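Local coordinates for (2Z,6E)-hedycaryol synthase (PDB 4MC3), which catalyses the magnesium-dependent 1,11-cyclization of (2E,6E)-farnesyl diphosphate, with addition of water and release of diphosphate, to form (2Z,6E)-hedycaryol, at residues L209-A212 and G213-I217; T99-D102 and E103-T107; T240-R243 and E244-C248; E23-R26 and A27-E30. All coordinates share one frame; numbering follows the deposited sequence.

Contact 1. Residues L209-A212 and G213-I217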
loop_
_atom_site.group_PDB
_atom_site.type_symbol
_atom_site.label_atom_id
_atom_site.label_comp_id
_atom_site.label_asym_id
_atom_site.label_seq_id
_atom_site.Cartn_x
_atom_site.Cartn_y
_atom_site.Cartn_z
ATOM N N LEU A 209 -9.261 10.633 0.720
ATOM C CA LEU A 209 -8.599 10.026 1.892
ATOM C C LEU A 209 -7.541 9.002 1.478
ATOM O O LEU A 209 -6.427 8.994 2.052
ATOM C CB LEU A 209 -9.679 9.329 2.768
ATOM C CG LEU A 209 -9.179 8.574 4.010
ATOM C CD1 LEU A 209 -8.449 9.473 4.974
ATOM C CD2 LEU A 209 -10.361 7.891 4.689
ATOM N N ARG A 210 -7.917 8.132 0.558
ATOM C CA ARG A 210 -7.032 7.052 0.094
ATOM C C ARG A 210 -5.758 7.682 -0.526
ATOM O O ARG A 210 -4.648 7.272 -0.215
ATOM C CB ARG A 210 -7.761 6.184 -0.942
ATOM C CG ARG A 210 -6.975 5.054 -1.594
ATOM C CD ARG A 210 -7.748 4.253 -2.637
ATOM N NE ARG A 210 -8.894 3.634 -1.996
ATOM C CZ ARG A 210 -10.197 3.955 -2.179
ATOM N NH1 ARG A 210 -10.594 4.821 -3.069
ATOM N NH2 ARG A 210 -11.111 3.331 -1.439
ATOM N N ARG A 211 -5.912 8.661 -1.397
ATOM C CA ARG A 211 -4.765 9.298 -2.029
ATOM C C ARG A 211 -3.890 10.009 -1.034
ATOM O O ARG A 211 -2.648 9.822 -1.019
ATOM C CB ARG A 211 -5.208 10.261 -3.149
ATOM C CG ARG A 211 -4.019 11.075 -3.686
ATOM C CD ARG A 211 -4.450 11.986 -4.827
ATOM N NE ARG A 211 -3.365 12.910 -5.126
ATOM C CZ ARG A 211 -2.547 12.878 -6.173
ATOM N NH1 ARG A 211 -2.648 11.969 -7.116
ATOM N NH2 ARG A 211 -1.629 13.832 -6.267
ATOM N N ALA A 212 -4.476 10.821 -0.157
ATOM C CA ALA A 212 -3.685 11.565 0.794
ATOM C C ALA A 212 -3.000 10.690 1.794
ATOM O O ALA A 212 -1.830 10.936 2.174
ATOM C CB ALA A 212 -4.538 12.612 1.491
ATOM N N GLY A 213 -3.692 9.652 2.280
ATOM C CA GLY A 213 -3.076 8.750 3.210
ATOM C C GLY A 213 -1.915 8.015 2.565
ATOM O O GLY A 213 -0.827 7.851 3.166
ATOM N N ALA A 214 -2.136 7.547 1.327
ATOM C CA ALA A 214 -1.091 6.801 0.591
ATOM C C ALA A 214 0.123 7.721 0.381
ATOM O O ALA A 214 1.270 7.272 0.525
ATOM C CB ALA A 214 -1.585 6.239 -0.729
ATOM N N LEU A 215 -0.116 8.978 0.051
ATOM C CA LEU A 215 0.960 9.916 -0.214
ATOM C C LEU A 215 1.668 10.349 1.061
ATOM O O LEU A 215 2.892 10.517 1.043
ATOM C CB LEU A 215 0.493 11.117 -1.019
ATOM C CG LEU A 215 0.181 10.794 -2.498
ATOM C CD1 LEU A 215 -0.300 12.070 -3.189
ATOM C CD2 LEU A 215 1.331 10.103 -3.285
ATOM N N HIS A 216 0.958 10.476 2.165
ATOM C CA HIS A 216 1.639 10.784 3.435
ATOM C C HIS A 216 2.677 9.711 3.761
ATOM O O HIS A 216 3.862 9.980 4.001
ATOM C CB HIS A 216 0.643 10.878 4.563
ATOM C CG HIS A 216 1.235 11.272 5.874
ATOM N ND1 HIS A 216 1.946 10.403 6.667
ATOM C CD2 HIS A 216 1.229 12.467 6.527
ATOM C CE1 HIS A 216 2.332 11.040 7.774
ATOM N NE2 HIS A 216 1.905 12.285 7.715
ATOM N N ILE A 217 2.245 8.436 3.692
ATOM C CA ILE A 217 3.054 7.293 3.964
ATOM C C ILE A 217 4.208 7.239 3.007
ATOM O O ILE A 217 5.356 6.957 3.393
ATOM C CB ILE A 217 2.154 6.024 3.921
ATOM C CG1 ILE A 217 1.164 6.055 5.095
ATOM C CG2 ILE A 217 2.957 4.770 3.906
ATOM C CD1 ILE A 217 0.007 5.081 4.978
#

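Contact 2. Residues T99-D102 and E103-T107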
loop_
_atom_site.group_PDB
_atom_site.type_symbol
_atom_site.label_atom_id
_atom_site.label_comp_id
_atom_site.label_asym_id
_atom_site.label_seq_id
_atom_site.Cartn_x
_atom_site.Cartn_y
_atom_site.Cartn_z
ATOM N N THR A 99 7.987 -7.894 -19.431
ATOM C CA THR A 99 7.731 -9.303 -19.585
ATOM C C THR A 99 7.336 -9.955 -18.229
ATOM O O THR A 99 6.349 -10.667 -18.140
ATOM C CB THR A 99 8.955 -10.007 -20.186
ATOM O OG1 THR A 99 9.192 -9.436 -21.475
ATOM C CG2 THR A 99 8.691 -11.488 -20.353
ATOM N N ALA A 100 8.116 -9.671 -17.196
ATOM C CA ALA A 100 7.834 -10.218 -15.849
ATOM C C ALA A 100 6.481 -9.697 -15.332
ATOM O O ALA A 100 5.607 -10.480 -14.834
ATOM C CB ALA A 100 8.948 -9.819 -14.932
ATOM N N ILE A 101 6.271 -8.404 -15.508
ATOM C CA ILE A 101 5.060 -7.732 -14.981
ATOM C C ILE A 101 3.833 -8.236 -15.730
ATOM O O ILE A 101 2.774 -8.542 -15.129
ATOM C CB ILE A 101 5.184 -6.186 -14.983
ATOM C CG1 ILE A 101 6.225 -5.651 -13.965
ATOM C CG2 ILE A 101 3.854 -5.495 -14.703
ATOM C CD1 ILE A 101 6.009 -6.087 -12.520
ATOM N N ASP A 102 3.945 -8.406 -17.043
ATOM C CA ASP A 102 2.797 -8.805 -17.819
ATOM C C ASP A 102 2.382 -10.239 -17.469
ATOM O O ASP A 102 1.185 -10.543 -17.450
ATOM C CB ASP A 102 3.070 -8.681 -19.312
ATOM C CG ASP A 102 3.038 -7.204 -19.809
ATOM O OD1 ASP A 102 2.647 -6.261 -19.041
ATOM O OD2 ASP A 102 3.381 -6.975 -20.989
ATOM N N GLU A 103 3.350 -11.090 -17.161
ATOM C CA GLU A 103 3.074 -12.468 -16.764
ATOM C C GLU A 103 2.326 -12.471 -15.415
ATOM O O GLU A 103 1.354 -13.182 -15.257
ATOM C CB GLU A 103 4.363 -13.254 -16.593
ATOM C CG GLU A 103 4.069 -14.693 -16.173
ATOM C CD GLU A 103 5.302 -15.522 -15.996
ATOM O OE1 GLU A 103 6.193 -15.119 -15.218
ATOM O OE2 GLU A 103 5.368 -16.583 -16.639
ATOM N N LEU A 104 2.748 -11.622 -14.487
ATOM C CA LEU A 104 2.058 -11.525 -13.190
ATOM C C LEU A 104 0.622 -10.996 -13.364
ATOM O O LEU A 104 -0.350 -11.531 -12.803
ATOM C CB LEU A 104 2.874 -10.665 -12.243
ATOM C CG LEU A 104 4.189 -11.285 -11.758
ATOM C CD1 LEU A 104 5.075 -10.254 -11.088
ATOM C CD2 LEU A 104 3.985 -12.468 -10.817
ATOM N N ARG A 105 0.475 -9.927 -14.128
ATOM C CA ARG A 105 -0.808 -9.306 -14.367
ATOM C C ARG A 105 -1.788 -10.289 -14.981
ATOM O O ARG A 105 -2.999 -10.321 -14.629
ATOM C CB ARG A 105 -0.654 -8.095 -15.288
ATOM C CG ARG A 105 -0.123 -6.864 -14.599
ATOM C CD ARG A 105 0.047 -5.738 -15.606
ATOM N NE ARG A 105 -1.279 -5.288 -15.972
ATOM C CZ ARG A 105 -1.614 -4.074 -16.334
ATOM N NH1 ARG A 105 -0.713 -3.108 -16.444
ATOM N NH2 ARG A 105 -2.891 -3.840 -16.595
ATOM N N GLY A 106 -1.271 -11.082 -15.903
ATOM C CA GLY A 106 -2.020 -12.110 -16.583
ATOM C C GLY A 106 -2.639 -13.096 -15.621
ATOM O O GLY A 106 -3.800 -13.527 -15.840
ATOM N N THR A 107 -1.890 -13.447 -14.564
ATOM C CA THR A 107 -2.374 -14.436 -13.588
ATOM C C THR A 107 -3.671 -13.992 -12.936
ATOM O O THR A 107 -4.490 -14.834 -12.521
ATOM C CB THR A 107 -1.338 -14.899 -12.518
ATOM O OG1 THR A 107 -1.150 -13.883 -11.521
ATOM C CG2 THR A 107 -0.008 -15.282 -13.127
HETATM O O HOH W 1 6.856 -12.869 -13.704
#

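Contact 3. Residues T240-R243 and E244-C248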
loop_
_atom_site.group_PDB
_atom_site.type_symbol
_atom_site.label_atom_id
_atom_site.label_comp_id
_atom_site.label_asym_id
_atom_site.label_seq_id
_atom_site.Cartn_x
_atom_site.Cartn_y
_atom_site.Cartn_z
ATOM N N THR A 240 14.617 13.886 -4.082
ATOM C CA THR A 240 15.512 13.983 -5.239
ATOM C C THR A 240 14.899 14.793 -6.367
ATOM O O THR A 240 15.580 15.565 -7.007
ATOM C CB THR A 240 15.879 12.558 -5.720
ATOM O OG1 THR A 240 16.427 11.870 -4.596
ATOM C CG2 THR A 240 16.869 12.583 -6.855
ATOM N N ILE A 241 13.622 14.555 -6.651
ATOM C CA ILE A 241 12.932 15.226 -7.732
ATOM C C ILE A 241 12.938 16.743 -7.515
ATOM O O ILE A 241 13.185 17.513 -8.458
ATOM C CB ILE A 241 11.519 14.668 -7.909
ATOM C CG1 ILE A 241 11.600 13.252 -8.527
ATOM C CG2 ILE A 241 10.673 15.580 -8.763
ATOM C CD1 ILE A 241 10.317 12.434 -8.414
ATOM N N ILE A 242 12.635 17.167 -6.303
ATOM C CA ILE A 242 12.637 18.607 -5.951
ATOM C C ILE A 242 14.064 19.168 -6.019
ATOM O O ILE A 242 14.297 20.207 -6.656
ATOM C CB ILE A 242 11.982 18.866 -4.582
ATOM C CG1 ILE A 242 10.472 18.513 -4.665
ATOM C CG2 ILE A 242 12.210 20.308 -4.106
ATOM C CD1 ILE A 242 9.778 18.466 -3.321
ATOM N N ARG A 243 15.014 18.483 -5.373
ATOM C CA ARG A 243 16.406 18.910 -5.377
ATOM C C ARG A 243 16.945 19.098 -6.797
ATOM O O ARG A 243 17.578 20.122 -7.087
ATOM C CB ARG A 243 17.274 17.890 -4.611
ATOM C CG ARG A 243 18.697 18.350 -4.297
ATOM C CD ARG A 243 19.474 17.242 -3.616
ATOM N NE ARG A 243 19.503 15.997 -4.394
ATOM C CZ ARG A 243 20.268 15.775 -5.464
ATOM N NH1 ARG A 243 21.090 16.717 -5.922
ATOM N NH2 ARG A 243 20.205 14.598 -6.086
ATOM N N GLU A 244 16.705 18.143 -7.678
ATOM C CA GLU A 244 17.278 18.178 -9.023
ATOM C C GLU A 244 16.587 19.197 -9.926
ATOM O O GLU A 244 17.200 19.759 -10.834
ATOM C CB GLU A 244 17.240 16.792 -9.688
ATOM C CG GLU A 244 18.034 15.701 -8.969
ATOM C CD GLU A 244 19.473 15.564 -9.417
ATOM O OE1 GLU A 244 19.817 14.489 -9.960
ATOM O OE2 GLU A 244 20.258 16.514 -9.212
ATOM N N ALA A 245 15.300 19.397 -9.713
ATOM C CA ALA A 245 14.538 20.405 -10.455
ATOM C C ALA A 245 14.938 21.829 -10.074
ATOM O O ALA A 245 15.024 22.707 -10.958
ATOM C CB ALA A 245 13.054 20.210 -10.200
ATOM N N GLN A 246 15.197 22.063 -8.783
ATOM C CA GLN A 246 15.383 23.426 -8.243
ATOM C C GLN A 246 16.845 23.827 -8.101
ATOM O O GLN A 246 17.142 25.021 -7.998
ATOM C CB GLN A 246 14.815 23.563 -6.828
ATOM C CG GLN A 246 13.313 23.694 -6.699
ATOM C CD GLN A 246 12.872 24.050 -5.292
ATOM O OE1 GLN A 246 13.672 24.161 -4.368
ATOM N NE2 GLN A 246 11.573 24.210 -5.118
ATOM N N GLY A 247 17.739 22.840 -8.035
ATOM C CA GLY A 247 19.158 23.054 -7.639
ATOM C C GLY A 247 19.340 23.493 -6.184
ATOM O O GLY A 247 20.298 24.175 -5.855
ATOM N N CYS A 248 18.451 23.054 -5.287
ATOM C CA CYS A 248 18.511 23.487 -3.892
ATOM C C CYS A 248 19.327 22.456 -3.121
ATOM O O CYS A 248 19.775 21.463 -3.706
ATOM C CB CYS A 248 17.094 23.639 -3.304
ATOM S SG CYS A 248 16.139 22.099 -3.165
#

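Contact 4. Residues E23-R26 and A27-E30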
loop_
_atom_site.group_PDB
_atom_site.type_symbol
_atom_site.label_atom_id
_atom_site.label_comp_id
_atom_site.label_asym_id
_atom_site.label_seq_id
_atom_site.Cartn_x
_atom_site.Cartn_y
_atom_site.Cartn_z
ATOM N N GLU A 23 1.017 -15.530 15.841
ATOM C CA GLU A 23 0.296 -16.622 15.178
ATOM C C GLU A 23 0.183 -16.414 13.660
ATOM O O GLU A 23 0.406 -17.344 12.861
ATOM C CB GLU A 23 -1.106 -16.733 15.761
ATOM C CG GLU A 23 -1.916 -17.954 15.361
ATOM C CD GLU A 23 -3.051 -18.248 16.356
ATOM O OE1 GLU A 23 -3.346 -17.388 17.232
ATOM O OE2 GLU A 23 -3.646 -19.349 16.267
ATOM N N ALA A 24 -0.146 -15.194 13.242
ATOM C CA ALA A 24 -0.236 -14.938 11.787
ATOM C C ALA A 24 1.132 -15.108 11.119
ATOM O O ALA A 24 1.200 -15.585 10.002
ATOM C CB ALA A 24 -0.744 -13.557 11.529
ATOM N N SER A 25 2.207 -14.678 11.782
ATOM C CA SER A 25 3.568 -14.801 11.252
ATOM C C SER A 25 3.956 -16.250 11.027
ATOM O O SER A 25 4.508 -16.577 9.986
ATOM C CB SER A 25 4.600 -14.149 12.168
ATOM O OG SER A 25 5.893 -14.308 11.597
ATOM N N ARG A 26 3.601 -17.132 11.961
ATOM C CA ARG A 26 3.857 -18.580 11.743
ATOM C C ARG A 26 3.065 -19.095 10.531
ATOM O O ARG A 26 3.590 -19.895 9.755
ATOM C CB ARG A 26 3.513 -19.395 13.000
ATOM C CG ARG A 26 4.615 -19.432 14.047
ATOM C CD ARG A 26 4.328 -20.493 15.111
ATOM N NE ARG A 26 3.038 -20.288 15.778
ATOM C CZ ARG A 26 2.831 -19.465 16.820
ATOM N NH1 ARG A 26 3.830 -18.741 17.332
ATOM N NH2 ARG A 26 1.607 -19.352 17.354
ATOM N N ALA A 27 1.812 -18.637 10.349
ATOM C CA ALA A 27 1.029 -19.075 9.195
ATOM C C ALA A 27 1.666 -18.518 7.900
ATOM O O ALA A 27 1.696 -19.179 6.883
ATOM C CB ALA A 27 -0.401 -18.643 9.308
ATOM N N MET A 28 2.136 -17.277 7.940
ATOM C CA MET A 28 2.816 -16.689 6.779
ATOM C C MET A 28 4.018 -17.511 6.347
ATOM O O MET A 28 4.167 -17.878 5.177
ATOM C CB MET A 28 3.262 -15.287 7.101
ATOM C CG MET A 28 3.943 -14.559 5.960
ATOM S SD MET A 28 4.821 -13.040 6.397
ATOM C CE MET A 28 6.195 -13.717 7.389
ATOM N N TRP A 29 4.879 -17.817 7.306
ATOM C CA TRP A 29 6.090 -18.588 7.034
ATOM C C TRP A 29 5.805 -19.984 6.530
ATOM O O TRP A 29 6.510 -20.508 5.673
ATOM C CB TRP A 29 6.968 -18.639 8.286
ATOM C CG TRP A 29 7.854 -17.549 8.306
ATOM C CD1 TRP A 29 7.788 -16.457 9.098
ATOM C CD2 TRP A 29 8.913 -17.327 7.389
ATOM N NE1 TRP A 29 8.764 -15.583 8.760
ATOM C CE2 TRP A 29 9.480 -16.097 7.710
ATOM C CE3 TRP A 29 9.465 -18.088 6.322
ATOM C CZ2 TRP A 29 10.598 -15.593 7.044
ATOM C CZ3 TRP A 29 10.556 -17.590 5.657
ATOM C CH2 TRP A 29 11.116 -16.348 6.018
ATOM N N GLU A 30 4.803 -20.616 7.087
ATOM C CA GLU A 30 4.324 -21.880 6.572
ATOM C C GLU A 30 3.907 -21.806 5.096
ATOM O O GLU A 30 4.224 -22.685 4.277
ATOM C CB GLU A 30 3.193 -22.263 7.466
ATOM C CG GLU A 30 2.342 -23.379 7.015
ATOM C CD GLU A 30 2.190 -24.394 8.103
ATOM O OE1 GLU A 30 2.092 -24.097 9.343
ATOM O OE2 GLU A 30 2.207 -25.513 7.650
#

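Contact 1. Residues L209-A212 and G213-I217
Gly213 N donates to Leu209 O at 2.8 Å, and one turn of helix is closed again when His216 N reaches Ala212 O at 2.8 Å. Between them, Ala214 N binds Arg210 O and Leu215 N binds Arg211 O, so four successive i to i+4 bonds carry this alpha-helix through the protein interior. Among the side chains the chief meeting is Arg211 with Leu215. The arginine runs extended from CG to NE, and Leu215 CD1 lies over one face of its guanidinium, 3.4 Å above the plane and displaced toward the rim; the closest pair is Arg211 NE and Leu215 CD1 at 3.7 Å. Leu215 CG stands opposite its own carbonyl carbon (chi1 -72°), which lays the methyl back over the arginine one turn earlier. A leucine methyl can rest on the apolar guanidinium face, while Arg211 NH1 makes a salt bridge with Asp173. Ala212 and Ala214, small on either side of Gly213, pack on helix 250-282 and on Met176 and Met181 respectively. This turn of helix 204-225 is thus packed between helices 250-282, 286-309, 168-178 and 181-188 of the all-helical class I terpene synthase fold, with Ile217 touching the bound nerolidol.

Contact 2. Residues T99-D102 and E103-T107
Residues 99-107, in helix 95-107 on the outer part of the class I terpene synthase alpha-helical fold, set buried Ile101 and Leu104 against neighbouring helices and leave Glu103 exposed at the surface. Glu103 N, Leu104 N, Arg105 N and Gly106 N donate in turn to the carbonyls of Thr99, Ala100, Ile101 and Asp102. Ile101 CG2 meets Arg105 CD at 3.9 Å, the two side chains crossing at a slant. The branch is placed there by the first torsion of Ile101 (chi1 -68°), which puts CG2 opposite the backbone N. The aliphatic part of Arg105 can thus pack on isoleucine before the chain bends at chi3 (71°) and carries NH1 to a hydrogen bond with Gln151. Ile101 also packs on helix 136-160, and Leu104 on Ala120 and Leu123 of helix 118-131, the two residues supplying the apolar surface that faces those helices. Asp102 OD1 lies 5.1 Å from Arg105 NE, too far for a salt bridge, although the opposite charges may still attract weakly. Glutamate suits its exposed position: Glu103 is extended through CD, and its carboxylate shares a water with the backbone. That water donates to Glu103 OE1 at 2.8 Å and to Ala100 O at 2.9 Å, giving this carbonyl a second donor in addition to Leu104 N.

Contact 3. Residues T240-R243 and E244-C248
Glu244 opens the second segment by donating its N to Thr240 O at 2.9 Å, while its CG lies 3.9 Å from Thr240 CG2, the two side chains running side by side. A bend at chi2 (-91°) turns its carboxylate back alongside Arg243, where OE2 forms a salt bridge with Arg243 NH1 at 3.4 Å. The guanidinium and carboxylate planes stand 34° apart, and Glu244 CG lies over one guanidinium face. Glu244 OE1 has a weak hydrogen bond to Gln235. Next, Ala245 N binds Ile241 O, and its CB is 3.2 Å from Ile241 O. Gln246 N binds Ile242 O, and the extended glutamine chain runs beside Ile242 CG2. Here helix 238-246 of the terpene synthase fold reaches its C-terminus. Gly247 leaves helical geometry with positive phi (66°), a conformation easy for glycine, and its N makes a weak bond to Arg243 O. Cys248 then folds back: its carbonyl O comes 3.3 Å from Arg243 CG, while SG lies 3.9 Å from Arg243 CA. Cysteine is small enough to sit against the arginine backbone here, and Cys248 and Arg243 both pack on Ala253 of helix 250-282.

Contact 4. Residues E23-R26 and A27-E30
Four consecutive i to i+4 bonds, from Ala27 N, Met28 N, Trp29 N and Glu30 N to the carbonyls of Glu23, Ala24, Ser25 and Arg26, make this part of helix 21-35 a regular alpha-helix; Met28 N to Ala24 O is the shortest at 2.8 Å. The main side-chain meeting is that of Ser25 and Trp29, one turn apart. Ser25 OG lies in the plane of the indole at its edge, 3.8 Å from Trp29 CD1, while Ser25 O approaches the same CD1 to 3.4 Å from an oblique direction. The hydroxyl is set there by a first torsion of 180°, which turns OG away from the backbone N. Serine is small and offers a polar atom, which hydrogen-bonds to Asp53 OD2. Met28 bends at chi3 (68°), and Met28 CE comes within 4.3 Å of Ser25 OG; the buried methionine packs against Ala52 and Asp53 of helix 52-59. Trp29 touches Arg44, Met47 and Arg48 of helix 41-50. The small Ala24 and Ala27 allow close approach to helix 65-84, where both touch Thr69. Edge placement of the serine oxygen puts it near the slightly positive C-H rim of the indole, which probably gives a mild electrostatic attraction, whereas the firm polar tie is to Asp53. The contact therefore combines a hydroxyl held by Asp53 with an indole lying against mixed polar and apolar side chains, helix 21-35 touching helices 41-50, 52-59 and 65-84.

How the contacts relate
The four contacts are separate turns on four helices, and none touches another. Contact 1 is the most central, its centre about 9 Å from that of the chain, and its Ile217 belongs to the nerolidol pocket. Contacts 2 and 4 lie farther out, their centres 27 Å apart; Ile101 of contact 2 has its side chain about 7 Å from that of Phe149, important for stabilising the C-11 cation, and the side chain of Met28 in contact 4 is about 10 Å from the ligand. Contact 3, centred farthest out at about 26 Å, follows contact 1 on the next helix. Arg175, probably substrate-binding, lies near both: about 4 Å from Leu215 and 8 Å from Ile241, between side chains.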